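Local coordinates for hypothetical protein (PDB 4G2A) that is of unknown function but has two domains, one of them a YARHG domain, and possibly binds a nutrient, at residues A[52-58]-A[131-137]. Residues are numbered along the deposited sequence; the frame is centred on the assembly and turned at random.
Sequences FKNTLNK and FPPLATV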
loop_
_atom_site.group_PDB
_atom_site.type_symbol
_atom_site.label_atom_id
_atom_site.label_comp_id
_atom_site.label_asym_id
_atom_site.label_seq_id
_atom_site.Cartn_x
_atom_site.Cartn_y
_atom_site.Cartn_z
ATOM N N PHE A 52 17.811 14.677 10.585
ATOM C CA PHE A 52 17.674 14.933 12.020
ATOM C C PHE A 52 18.633 16.001 12.442
ATOM O O PHE A 52 19.761 16.013 11.950
ATOM C CB PHE A 52 17.957 13.662 12.835
ATOM C CG PHE A 52 16.956 12.550 12.652
ATOM C CD1 PHE A 52 15.809 12.492 13.433
ATOM C CD2 PHE A 52 17.179 11.539 11.730
ATOM C CE1 PHE A 52 14.895 11.457 13.274
ATOM C CE2 PHE A 52 16.268 10.501 11.573
ATOM C CZ PHE A 52 15.137 10.455 12.354
ATOM N N LYS A 53 18.226 16.880 13.366
ATOM C CA LYS A 53 19.134 17.900 13.866
ATOM C C LYS A 53 19.283 17.840 15.404
ATOM O O LYS A 53 18.290 17.833 16.140
ATOM C CB LYS A 53 18.728 19.322 13.427
ATOM C CG LYS A 53 19.865 20.322 13.673
ATOM C CD LYS A 53 19.509 21.767 13.383
ATOM C CE LYS A 53 20.493 22.754 13.997
ATOM N NZ LYS A 53 20.154 23.076 15.421
ATOM N N ASN A 54 20.549 17.824 15.871
ATOM C CA ASN A 54 20.885 17.924 17.277
ATOM C C ASN A 54 20.702 19.399 17.674
ATOM O O ASN A 54 21.391 20.260 17.130
ATOM C CB ASN A 54 22.317 17.440 17.533
ATOM C CG ASN A 54 22.744 17.549 18.984
ATOM O OD1 ASN A 54 21.925 17.693 19.885
ATOM N ND2 ASN A 54 24.026 17.431 19.249
ATOM N N THR A 55 19.749 19.698 18.570
ATOM C CA THR A 55 19.484 21.088 18.939
ATOM C C THR A 55 20.343 21.544 20.126
ATOM O O THR A 55 20.300 22.728 20.482
ATOM C CB THR A 55 18.002 21.312 19.213
ATOM O OG1 THR A 55 17.631 20.603 20.393
ATOM C CG2 THR A 55 17.132 20.924 18.038
ATOM N N LEU A 56 21.147 20.622 20.702
ATOM C CA LEU A 56 22.055 20.890 21.824
ATOM C C LEU A 56 23.454 21.217 21.339
ATOM O O LEU A 56 23.951 20.569 20.424
ATOM C CB LEU A 56 22.129 19.680 22.772
ATOM C CG LEU A 56 20.843 19.200 23.413
ATOM C CD1 LEU A 56 21.114 17.988 24.299
ATOM C CD2 LEU A 56 20.181 20.306 24.249
ATOM N N ASN A 57 24.134 22.154 21.993
ATOM C CA ASN A 57 25.487 22.470 21.564
ATOM C C ASN A 57 26.487 21.529 22.275
ATOM O O ASN A 57 27.463 21.965 22.882
ATOM C CB ASN A 57 25.797 23.958 21.745
ATOM C CG ASN A 57 27.154 24.385 21.209
ATOM O OD1 ASN A 57 27.603 23.985 20.121
ATOM N ND2 ASN A 57 27.869 25.158 22.012
ATOM N N LYS A 58 26.237 20.214 22.163
ATOM C CA LYS A 58 27.082 19.160 22.726
ATOM C C LYS A 58 26.866 17.850 21.946
ATOM O O LYS A 58 25.832 17.683 21.303
ATOM C CB LYS A 58 26.845 18.966 24.251
ATOM C CG LYS A 58 25.464 18.413 24.661
ATOM C CD LYS A 58 25.531 17.729 26.027
ATOM C CE LYS A 58 24.184 17.485 26.665
ATOM N NZ LYS A 58 24.301 16.836 28.016
ATOM N N PHE A 131 25.640 12.318 17.284
ATOM C CA PHE A 131 25.500 13.649 16.754
ATOM C C PHE A 131 26.520 14.580 17.394
ATOM O O PHE A 131 26.375 14.886 18.587
ATOM C CB PHE A 131 24.095 14.224 16.995
ATOM C CG PHE A 131 22.895 13.569 16.361
ATOM C CD1 PHE A 131 22.419 12.350 16.832
ATOM C CD2 PHE A 131 22.142 14.246 15.404
ATOM C CE1 PHE A 131 21.274 11.775 16.287
ATOM C CE2 PHE A 131 20.985 13.681 14.880
ATOM C CZ PHE A 131 20.570 12.439 15.306
ATOM N N PRO A 132 27.498 15.105 16.601
ATOM C CA PRO A 132 28.390 16.166 17.106
ATOM C C PRO A 132 27.589 17.418 17.561
ATOM O O PRO A 132 26.392 17.506 17.255
ATOM C CB PRO A 132 29.259 16.503 15.869
ATOM C CG PRO A 132 29.158 15.322 14.984
ATOM C CD PRO A 132 27.762 14.825 15.174
ATOM N N PRO A 133 28.196 18.417 18.251
ATOM C CA PRO A 133 27.409 19.604 18.670
ATOM C C PRO A 133 26.704 20.333 17.515
ATOM O O PRO A 133 27.328 20.662 16.503
ATOM C CB PRO A 133 28.463 20.514 19.326
ATOM C CG PRO A 133 29.520 19.580 19.796
ATOM C CD PRO A 133 29.587 18.502 18.744
ATOM N N LEU A 134 25.384 20.551 17.676
ATOM C CA LEU A 134 24.444 21.231 16.762
ATOM C C LEU A 134 24.393 20.634 15.320
ATOM O O LEU A 134 23.883 21.281 14.392
ATOM C CB LEU A 134 24.735 22.752 16.709
ATOM C CG LEU A 134 24.398 23.539 17.988
ATOM C CD1 LEU A 134 24.879 24.970 17.888
ATOM C CD2 LEU A 134 22.884 23.482 18.320
ATOM N N ALA A 135 24.846 19.380 15.165
ATOM C CA ALA A 135 24.968 18.714 13.880
ATOM C C ALA A 135 23.703 18.019 13.390
ATOM O O ALA A 135 22.803 17.702 14.161
ATOM C CB ALA A 135 26.098 17.711 13.934
ATOM N N THR A 136 23.652 17.817 12.061
ATOM C CA THR A 136 22.604 17.144 11.304
ATOM C C THR A 136 23.095 15.715 10.968
ATOM O O THR A 136 24.260 15.517 10.609
ATOM C CB THR A 136 22.265 17.979 10.037
ATOM O OG1 THR A 136 21.725 19.246 10.417
ATOM C CG2 THR A 136 21.283 17.294 9.118
ATOM N N VAL A 137 22.224 14.737 11.092
ATOM C CA VAL A 137 22.565 13.354 10.755
ATOM C C VAL A 137 21.553 12.883 9.729
ATOM O O VAL A 137 20.355 13.124 9.880
ATOM C CB VAL A 137 22.669 12.421 12.005
ATOM C CG1 VAL A 137 22.659 10.944 11.632
ATOM C CG2 VAL A 137 23.921 12.751 12.813
#
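Two antiparallel strands, 43-54 and 136-150, pair at the distal end of the beta-rich part of the chain, and beyond them the loop after N54 packs on the type II turn P132-A135. F52 and V137 form a hydrogen-bonded pair, F52 N to V137 O at 3.1 Å and V137 N to F52 O at 2.9 Å. K53 and T136 follow as a non-hydrogen-bonded pair, and the backbone N54 N then donates to A135 O in a nearly straight bond (2.8 Å, 172°).

From there the N54 side chain takes over. With CG anti to the backbone N (chi1 179°), its amide reaches across to the turn: ND2 donates to P132 O at 3.1 Å and to K58 O at 2.7 Å, both close to the amide plane, while OD1 accepts from L56 N in an Asx turn. P132 O also takes the A135 amide of its own turn, from the opposite face of its carbonyl plane. L134 N returns a bond to L56 O (3.1 Å), and the L134 methyl CD2 lies 3.5 Å from T55 O.

The F131 ring presents its CE2 edge to F52 CB at 3.7 Å, and V137 CG2 sits over one face, toward its rim; M64 and I21 also touch the F131 side chain. Three bonds thus fix the N54 amide's position and flip, letting one buried side chain tie both loops together where the regular strand pairing stops.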